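Local coordinates for protein prolyl-ACP dehydrogenase (Oscillatoria sp., PDB 4IRN) that probably oxidises a proline residue carried on an acyl carrier protein, using bound FAD, in the biosynthesis of the cyanotoxin anatoxin-a, at residues Ser159-Pro165 with Tyr190-Asn196; Thr227-Ser233 with Glu248-Cys254. All blocks are in the same frame, centred on the assembly; numbering follows the deposited sequence.

Interaction 1: residues Ser159-Pro165 with Tyr190-Asn196; sequences SHAATEP and YKHYVTN. With FAD (flavin-adenine dinucleotide), chain I.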
loop_
_atom_site.group_PDB
_atom_site.type_symbol
_atom_site.label_atom_id
_atom_site.label_comp_id
_atom_site.label_asym_id
_atom_site.label_seq_id
_atom_site.Cartn_x
_atom_site.Cartn_y
_atom_site.Cartn_z
ATOM N N SER A 159 -29.475 19.050 -14.832
ATOM C CA SER A 159 -28.067 19.298 -14.590
ATOM C C SER A 159 -27.906 20.020 -13.267
ATOM O O SER A 159 -28.782 20.787 -12.858
ATOM C CB SER A 159 -27.467 20.133 -15.716
ATOM O OG SER A 159 -27.207 19.332 -16.854
ATOM N N HIS A 160 -26.791 19.744 -12.591
ATOM C CA HIS A 160 -26.423 20.339 -11.320
ATOM C C HIS A 160 -25.157 21.153 -11.600
ATOM O O HIS A 160 -24.115 20.571 -11.904
ATOM C CB HIS A 160 -26.199 19.226 -10.274
ATOM C CG HIS A 160 -25.681 19.688 -8.943
ATOM N ND1 HIS A 160 -24.312 19.745 -8.698
ATOM C CD2 HIS A 160 -26.337 20.093 -7.839
ATOM C CE1 HIS A 160 -24.191 20.168 -7.453
ATOM N NE2 HIS A 160 -25.377 20.395 -6.900
ATOM N N ALA A 161 -25.274 22.499 -11.598
ATOM C CA ALA A 161 -24.148 23.403 -11.857
ATOM C C ALA A 161 -23.788 24.192 -10.607
ATOM O O ALA A 161 -24.471 25.158 -10.246
ATOM C CB ALA A 161 -24.458 24.336 -13.015
ATOM N N ALA A 162 -22.723 23.724 -9.917
ATOM C CA ALA A 162 -22.220 24.310 -8.677
ATOM C C ALA A 162 -20.765 24.702 -8.773
ATOM O O ALA A 162 -20.431 25.815 -8.389
ATOM C CB ALA A 162 -22.431 23.356 -7.521
ATOM N N THR A 163 -19.901 23.808 -9.295
ATOM C CA THR A 163 -18.450 24.040 -9.426
ATOM C C THR A 163 -18.094 25.195 -10.384
ATOM O O THR A 163 -18.820 25.431 -11.344
ATOM C CB THR A 163 -17.724 22.728 -9.785
ATOM O OG1 THR A 163 -16.324 22.887 -9.575
ATOM C CG2 THR A 163 -17.942 22.309 -11.217
ATOM N N GLU A 164 -16.981 25.894 -10.115
ATOM C CA GLU A 164 -16.435 27.029 -10.885
ATOM C C GLU A 164 -14.894 26.929 -11.001
ATOM O O GLU A 164 -14.285 26.257 -10.172
ATOM C CB GLU A 164 -16.791 28.350 -10.188
ATOM C CG GLU A 164 -18.274 28.596 -10.017
ATOM C CD GLU A 164 -18.645 29.940 -9.429
ATOM O OE1 GLU A 164 -19.839 30.117 -9.096
ATOM O OE2 GLU A 164 -17.761 30.819 -9.308
ATOM N N PRO A 165 -14.233 27.617 -11.962
ATOM C CA PRO A 165 -12.754 27.537 -12.050
ATOM C C PRO A 165 -11.970 27.898 -10.785
ATOM O O PRO A 165 -10.902 27.326 -10.574
ATOM C CB PRO A 165 -12.404 28.471 -13.204
ATOM C CG PRO A 165 -13.617 29.278 -13.418
ATOM C CD PRO A 165 -14.779 28.438 -13.047
ATOM N N TYR A 190 -19.768 31.849 -14.250
ATOM C CA TYR A 190 -19.253 30.783 -15.108
ATOM C C TYR A 190 -19.118 29.505 -14.304
ATOM O O TYR A 190 -18.556 29.515 -13.206
ATOM C CB TYR A 190 -17.932 31.215 -15.775
ATOM C CG TYR A 190 -17.075 30.124 -16.388
ATOM C CD1 TYR A 190 -17.530 29.366 -17.467
ATOM C CD2 TYR A 190 -15.769 29.935 -15.974
ATOM C CE1 TYR A 190 -16.722 28.399 -18.071
ATOM C CE2 TYR A 190 -14.939 29.006 -16.596
ATOM C CZ TYR A 190 -15.421 28.238 -17.644
ATOM O OH TYR A 190 -14.600 27.309 -18.231
ATOM N N LYS A 191 -19.702 28.423 -14.824
ATOM C CA LYS A 191 -19.665 27.110 -14.187
ATOM C C LYS A 191 -18.982 26.134 -15.116
ATOM O O LYS A 191 -19.480 25.916 -16.234
ATOM C CB LYS A 191 -21.075 26.582 -13.845
ATOM C CG LYS A 191 -21.921 27.453 -12.921
ATOM C CD LYS A 191 -21.536 27.332 -11.471
ATOM C CE LYS A 191 -22.415 28.148 -10.556
ATOM N NZ LYS A 191 -21.916 28.080 -9.154
ATOM N N HIS A 192 -17.839 25.584 -14.689
ATOM C CA HIS A 192 -17.197 24.570 -15.486
ATOM C C HIS A 192 -17.674 23.199 -15.008
ATOM O O HIS A 192 -18.228 23.116 -13.912
ATOM C CB HIS A 192 -15.666 24.747 -15.544
ATOM C CG HIS A 192 -14.858 24.492 -14.295
ATOM N ND1 HIS A 192 -15.453 24.072 -13.117
ATOM C CD2 HIS A 192 -13.526 24.574 -14.098
ATOM C CE1 HIS A 192 -14.458 23.913 -12.252
ATOM N NE2 HIS A 192 -13.281 24.209 -12.792
ATOM N N TYR A 193 -17.572 22.169 -15.857
ATOM C CA TYR A 193 -18.059 20.802 -15.585
ATOM C C TYR A 193 -19.554 20.753 -15.200
ATOM O O TYR A 193 -19.888 20.827 -14.015
ATOM C CB TYR A 193 -17.197 20.023 -14.558
ATOM C CG TYR A 193 -15.705 20.175 -14.746
ATOM C CD1 TYR A 193 -15.066 19.646 -15.862
ATOM C CD2 TYR A 193 -14.926 20.832 -13.798
ATOM C CE1 TYR A 193 -13.692 19.801 -16.049
ATOM C CE2 TYR A 193 -13.549 20.978 -13.966
ATOM C CZ TYR A 193 -12.934 20.455 -15.089
ATOM O OH TYR A 193 -11.577 20.602 -15.255
ATOM N N VAL A 194 -20.447 20.652 -16.196
ATOM C CA VAL A 194 -21.890 20.580 -15.949
ATOM C C VAL A 194 -22.429 19.312 -16.633
ATOM O O VAL A 194 -22.794 19.354 -17.807
ATOM C CB VAL A 194 -22.651 21.883 -16.364
ATOM C CG1 VAL A 194 -24.126 21.811 -15.985
ATOM C CG2 VAL A 194 -22.013 23.132 -15.761
ATOM N N THR A 195 -22.455 18.180 -15.897
ATOM C CA THR A 195 -22.942 16.891 -16.418
ATOM C C THR A 195 -24.362 17.054 -16.965
ATOM O O THR A 195 -25.207 17.649 -16.293
ATOM C CB THR A 195 -22.817 15.773 -15.363
ATOM O OG1 THR A 195 -21.466 15.701 -14.910
ATOM C CG2 THR A 195 -23.237 14.411 -15.891
ATOM N N ASN A 196 -24.591 16.576 -18.212
ATOM C CA ASN A 196 -25.869 16.618 -18.945
ATOM C C ASN A 196 -26.251 17.996 -19.522
ATOM O O ASN A 196 -27.300 18.113 -20.159
ATOM C CB ASN A 196 -27.034 16.005 -18.123
ATOM C CG ASN A 196 -26.809 14.584 -17.654
ATOM O OD1 ASN A 196 -26.228 13.747 -18.364
ATOM N ND2 ASN A 196 -27.299 14.269 -16.454
HETATM P PA FAD I . -9.411 21.469 -7.138
HETATM O O1A FAD I . -10.611 21.626 -6.290
HETATM O O2A FAD I . -8.866 22.604 -7.990
HETATM O O5B FAD I . -8.176 21.071 -6.240
HETATM C C5B FAD I . -6.918 20.740 -6.851
HETATM C C4B FAD I . -6.316 19.589 -6.091
HETATM O O4B FAD I . -5.933 20.032 -4.780
HETATM C C3B FAD I . -7.223 18.368 -5.931
HETATM O O3B FAD I . -6.614 17.245 -6.550
HETATM C C2B FAD I . -7.413 18.183 -4.416
HETATM O O2B FAD I . -7.018 16.874 -4.036
HETATM C C1B FAD I . -6.444 19.176 -3.774
HETATM N N9A FAD I . -7.036 19.992 -2.714
HETATM C C8A FAD I . -7.829 21.098 -2.874
HETATM N N7A FAD I . -8.271 21.604 -1.748
HETATM C C5A FAD I . -7.733 20.779 -0.777
HETATM C C6A FAD I . -7.834 20.770 0.636
HETATM N N6A FAD I . -8.536 21.663 1.338
HETATM N N1A FAD I . -7.187 19.793 1.307
HETATM C C2A FAD I . -6.478 18.900 0.611
HETATM N N3A FAD I . -6.300 18.819 -0.710
HETATM C C4A FAD I . -6.960 19.781 -1.357
HETATM N N1 FAD I . -19.437 19.825 -10.654
HETATM C C2 FAD I . -20.715 20.336 -10.660
HETATM O O2 FAD I . -21.004 21.318 -9.976
HETATM N N3 FAD I . -21.697 19.762 -11.465
HETATM C C4 FAD I . -21.517 18.685 -12.298
HETATM O O4 FAD I . -22.461 18.263 -12.966
HETATM C C4X FAD I . -20.158 18.142 -12.302
HETATM N N5 FAD I . -19.895 17.132 -13.100
HETATM C C5X FAD I . -18.581 16.666 -13.143
HETATM C C6 FAD I . -18.288 15.589 -13.986
HETATM C C7 FAD I . -17.004 15.061 -14.065
HETATM C C7M FAD I . -16.750 13.843 -14.915
HETATM C C8 FAD I . -15.972 15.639 -13.295
HETATM C C8M FAD I . -14.564 15.104 -13.335
HETATM C C9 FAD I . -16.255 16.720 -12.470
HETATM C C9A FAD I . -17.540 17.245 -12.368
HETATM N N10 FAD I . -17.867 18.339 -11.518
HETATM C C10 FAD I . -19.159 18.795 -11.447
HETATM C "C1'" FAD I . -16.781 19.026 -10.784
HETATM C "C2'" FAD I . -16.175 18.086 -9.751
HETATM O "O2'" FAD I . -17.001 17.972 -8.596
HETATM C "C3'" FAD I . -14.754 18.523 -9.398
HETATM O "O3'" FAD I . -13.832 17.537 -9.855
HETATM C "C4'" FAD I . -14.522 18.786 -7.909
HETATM O "O4'" FAD I . -15.407 19.812 -7.452
HETATM C "C5'" FAD I . -13.073 19.086 -7.574
HETATM O "O5'" FAD I . -12.672 20.343 -8.145
HETATM P P FAD I . -11.317 20.435 -9.004
HETATM O O1P FAD I . -11.124 19.238 -9.859
HETATM O O2P FAD I . -11.582 21.797 -9.597
HETATM O O3P FAD I . -9.926 20.379 -8.213
HETATM O O HOH W 1 -25.280 17.144 -13.126
#
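Lys-191 ties the 190-196 segment to the end of strand 158-161 and the loop after it. CB and CG lie against the methyl of Ala-161, with Lys-191 CG 4.0 Å from Ala-161 CB. A bend at the second torsion (chi2 -78°) sends the chain past a run of oxygens: CD passes the carbonyl Thr-163 O, and CE lies between Ala-161 O and the carboxylate Glu-164 OE1. At the tip, Lys-191 NZ donates to Ala-162 O at 2.8 Å from above the carbonyl plane. Lys-191 NZ also forms a salt bridge with Glu-164 OE1 at 2.9 Å, on its anti lone pair. Phe-206 O takes a further bond from NZ, while Thr-176 OG1 and backbone N of Lys-175 bond to the Glu-164 carboxylate, which probably offsets the cost of burying the two charges. The two segments line the middle-domain side of the flavin site, as in the acyl-CoA dehydrogenase fold; Ala-377 and His-305 of the second subunit also bond to FAD. FAD N3 donates to His-160 O, and FAD O2 accepts from Ala-162 N and Thr-163 N, the latter nearly straight at 173°. FAD O4 accepts from Thr-195 N, and Thr-195 OG1 donates to FAD N5 at 2.8 Å. One water joins His-160 N, Thr-195 O and FAD O4. Ser-159 OG donates to Thr-195 O at 2.7 Å, and Val-194 straddles the Ala-161 methyl with both its own. Toward the FAD pyrophosphate, Pro-165 CD makes a CH-pi contact over one face of the His-192 ring, 4.2 Å from the centroid, and Tyr-193 CE2 covers the opposite face.

Interaction 2: residues Thr227-Ser233 with Glu248-Cys254; sequences TPGLILS and ELRLENC
An antiparallel strand pair at the edge of the antiparallel sheet of the middle domain joins 230-232 to 249-251, their axes 4.8 Å apart. Ile-231 and Arg-250 form the hydrogen-bonded pair: Ile-231 N donates to Arg-250 O at 2.9 Å, and Arg-250 N returns the bond to Ile-231 O. The ladder runs on at both ends, with Glu-252 N to Gly-229 O (2.8 Å) at one and Ser-233 N to Glu-248 O, longer at 3.2 Å, at the other. There Ser-233 OG also accepts from Glu-248 N at 2.9 Å; its first torsion of 79° sets the hydroxyl between backbone N and carbonyl carbon, facing the opposing strand. Leu-230, Leu-232, Leu-249 and Leu-251 share one face of the sheet. Leu-230 CD1 touches Leu-249 CD1 and Leu-251 CD2, both at 3.7 Å; with Leu-251 it lies side by side, whereas it meets Leu-249 at a slant. Leu-249 CD1 also reaches Leu-232 CG, bridging the two leucines of the outer strand. The other face carries Ile-231 and Arg-250, both exposed, with the arginine extended away from its neighbour and in cation-pi contact with Tyr-190. A type II turn, Thr-227 to Leu-230, leads into the outer strand; its Gly-229 has a positive phi of 114° and passes close to Cys-254, whose SG packs near Thr-227 CG2. Strand 230-232 is outermost within the chain, and strand 249-257 continues the sheet to strand 184-191, where a G1 bulge at Asn-253 and Cys-254 faces Leu-187; the leucine face packs on Phe-203 and Ile-205 of strand 202-208.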
loop_
_atom_site.group_PDB
_atom_site.type_symbol
_atom_site.label_atom_id
_atom_site.label_comp_id
_atom_site.label_asym_id
_atom_site.label_seq_id
_atom_site.Cartn_x
_atom_site.Cartn_y
_atom_site.Cartn_z
ATOM N N THR A 227 -33.086 29.817 -21.759
ATOM C CA THR A 227 -33.470 31.036 -21.067
ATOM C C THR A 227 -32.430 32.047 -21.559
ATOM O O THR A 227 -31.242 31.699 -21.585
ATOM C CB THR A 227 -33.492 30.844 -19.548
ATOM O OG1 THR A 227 -34.500 29.890 -19.229
ATOM C CG2 THR A 227 -33.776 32.135 -18.789
ATOM N N PRO A 228 -32.832 33.252 -22.040
ATOM C CA PRO A 228 -31.828 34.199 -22.546
ATOM C C PRO A 228 -30.768 34.507 -21.483
ATOM O O PRO A 228 -31.096 34.876 -20.354
ATOM C CB PRO A 228 -32.665 35.423 -22.934
ATOM C CG PRO A 228 -34.032 34.904 -23.138
ATOM C CD PRO A 228 -34.193 33.818 -22.134
ATOM N N GLY A 229 -29.526 34.225 -21.843
ATOM C CA GLY A 229 -28.364 34.411 -20.978
ATOM C C GLY A 229 -27.648 33.138 -20.573
ATOM O O GLY A 229 -26.562 33.206 -20.002
ATOM N N LEU A 230 -28.256 31.979 -20.865
ATOM C CA LEU A 230 -27.741 30.653 -20.546
ATOM C C LEU A 230 -26.945 30.107 -21.756
ATOM O O LEU A 230 -27.536 29.639 -22.729
ATOM C CB LEU A 230 -28.939 29.756 -20.178
ATOM C CG LEU A 230 -28.668 28.380 -19.587
ATOM C CD1 LEU A 230 -28.391 28.471 -18.099
ATOM C CD2 LEU A 230 -29.866 27.487 -19.792
ATOM N N ILE A 231 -25.601 30.209 -21.691
ATOM C CA ILE A 231 -24.669 29.808 -22.754
ATOM C C ILE A 231 -23.904 28.528 -22.423
ATOM O O ILE A 231 -23.218 28.463 -21.400
ATOM C CB ILE A 231 -23.726 30.992 -23.118
ATOM C CG1 ILE A 231 -24.555 32.203 -23.619
ATOM C CG2 ILE A 231 -22.657 30.569 -24.136
ATOM C CD1 ILE A 231 -23.933 33.526 -23.462
ATOM N N LEU A 232 -23.998 27.535 -23.320
ATOM C CA LEU A 232 -23.326 26.248 -23.180
ATOM C C LEU A 232 -22.251 26.040 -24.238
ATOM O O LEU A 232 -22.415 26.465 -25.387
ATOM C CB LEU A 232 -24.342 25.104 -23.249
ATOM C CG LEU A 232 -25.196 24.905 -22.005
ATOM C CD1 LEU A 232 -26.600 24.524 -22.380
ATOM C CD2 LEU A 232 -24.582 23.863 -21.080
ATOM N N SER A 233 -21.152 25.386 -23.842
ATOM C CA SER A 233 -20.042 25.058 -24.728
ATOM C C SER A 233 -20.279 23.660 -25.309
ATOM O O SER A 233 -21.278 23.014 -24.984
ATOM C CB SER A 233 -18.725 25.095 -23.955
ATOM O OG SER A 233 -18.524 23.918 -23.186
ATOM N N GLU A 248 -19.202 23.207 -20.496
ATOM C CA GLU A 248 -19.095 24.339 -19.579
ATOM C C GLU A 248 -20.377 25.128 -19.706
ATOM O O GLU A 248 -21.083 24.999 -20.695
ATOM C CB GLU A 248 -17.953 25.268 -19.977
ATOM C CG GLU A 248 -16.556 24.814 -19.612
ATOM C CD GLU A 248 -15.482 25.597 -20.329
ATOM O OE1 GLU A 248 -15.762 26.701 -20.840
ATOM O OE2 GLU A 248 -14.324 25.135 -20.328
ATOM N N LEU A 249 -20.634 25.999 -18.737
ATOM C CA LEU A 249 -21.794 26.883 -18.708
ATOM C C LEU A 249 -21.387 28.312 -18.350
ATOM O O LEU A 249 -20.517 28.523 -17.494
ATOM C CB LEU A 249 -22.847 26.341 -17.721
ATOM C CG LEU A 249 -24.141 27.131 -17.535
ATOM C CD1 LEU A 249 -24.986 27.119 -18.798
ATOM C CD2 LEU A 249 -24.937 26.573 -16.391
ATOM N N ARG A 250 -22.015 29.290 -19.019
ATOM C CA ARG A 250 -21.809 30.723 -18.766
ATOM C C ARG A 250 -23.160 31.401 -18.664
ATOM O O ARG A 250 -24.041 31.128 -19.482
ATOM C CB ARG A 250 -20.929 31.388 -19.838
ATOM C CG ARG A 250 -19.457 31.027 -19.672
ATOM C CD ARG A 250 -18.550 31.512 -20.785
ATOM N NE ARG A 250 -17.164 31.090 -20.555
ATOM C CZ ARG A 250 -16.114 31.551 -21.225
ATOM N NH1 ARG A 250 -16.273 32.456 -22.185
ATOM N NH2 ARG A 250 -14.894 31.115 -20.939
ATOM N N LEU A 251 -23.345 32.230 -17.622
ATOM C CA LEU A 251 -24.579 32.975 -17.377
ATOM C C LEU A 251 -24.306 34.456 -17.595
ATOM O O LEU A 251 -23.449 35.027 -16.913
ATOM C CB LEU A 251 -25.125 32.718 -15.957
ATOM C CG LEU A 251 -25.442 31.269 -15.615
ATOM C CD1 LEU A 251 -25.000 30.939 -14.217
ATOM C CD2 LEU A 251 -26.910 30.986 -15.780
ATOM N N GLU A 252 -24.992 35.050 -18.583
ATOM C CA GLU A 252 -24.871 36.458 -18.926
ATOM C C GLU A 252 -26.208 37.164 -18.767
ATOM O O GLU A 252 -27.021 37.146 -19.684
ATOM C CB GLU A 252 -24.256 36.630 -20.335
ATOM C CG GLU A 252 -22.762 36.977 -20.317
ATOM C CD GLU A 252 -22.377 38.258 -19.601
ATOM O OE1 GLU A 252 -22.852 39.341 -20.013
ATOM O OE2 GLU A 252 -21.563 38.189 -18.651
ATOM N N ASN A 253 -26.445 37.757 -17.576
ATOM C CA ASN A 253 -27.692 38.456 -17.203
ATOM C C ASN A 253 -28.927 37.565 -17.386
ATOM O O ASN A 253 -29.948 37.971 -17.945
ATOM C CB ASN A 253 -27.842 39.822 -17.898
ATOM C CG ASN A 253 -26.730 40.775 -17.565
ATOM O OD1 ASN A 253 -26.653 41.315 -16.453
ATOM N ND2 ASN A 253 -25.837 40.997 -18.525
ATOM N N CYS A 254 -28.800 36.331 -16.910
ATOM C CA CYS A 254 -29.822 35.301 -16.958
ATOM C C CYS A 254 -30.915 35.622 -15.930
ATOM O O CYS A 254 -30.647 35.627 -14.725
ATOM C CB CYS A 254 -29.181 33.941 -16.705
ATOM S SG CYS A 254 -30.095 32.549 -17.397
#

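In the fold
Strands 184-191 and 249-257 are neighbours in one antiparallel sheet, and through them the two interactions touch: Lys-191 pairs by backbone with Leu-249, and the Tyr-190 ring packs against the Leu-249 backbone. Interaction 1 is buried and crosses between the sheets, from strand 158-161 of the mixed sheet to the end of 184-191; its chemistry is mainly polar, with a buried ion pair and hydrogen bonds directed at the flavin. Interaction 2 lies farther out, at the sheet edge, partly open to solvent, where a regular backbone ladder and a leucine face do the joining. Val-194 of interaction 1 also touches Leu-249 of interaction 2.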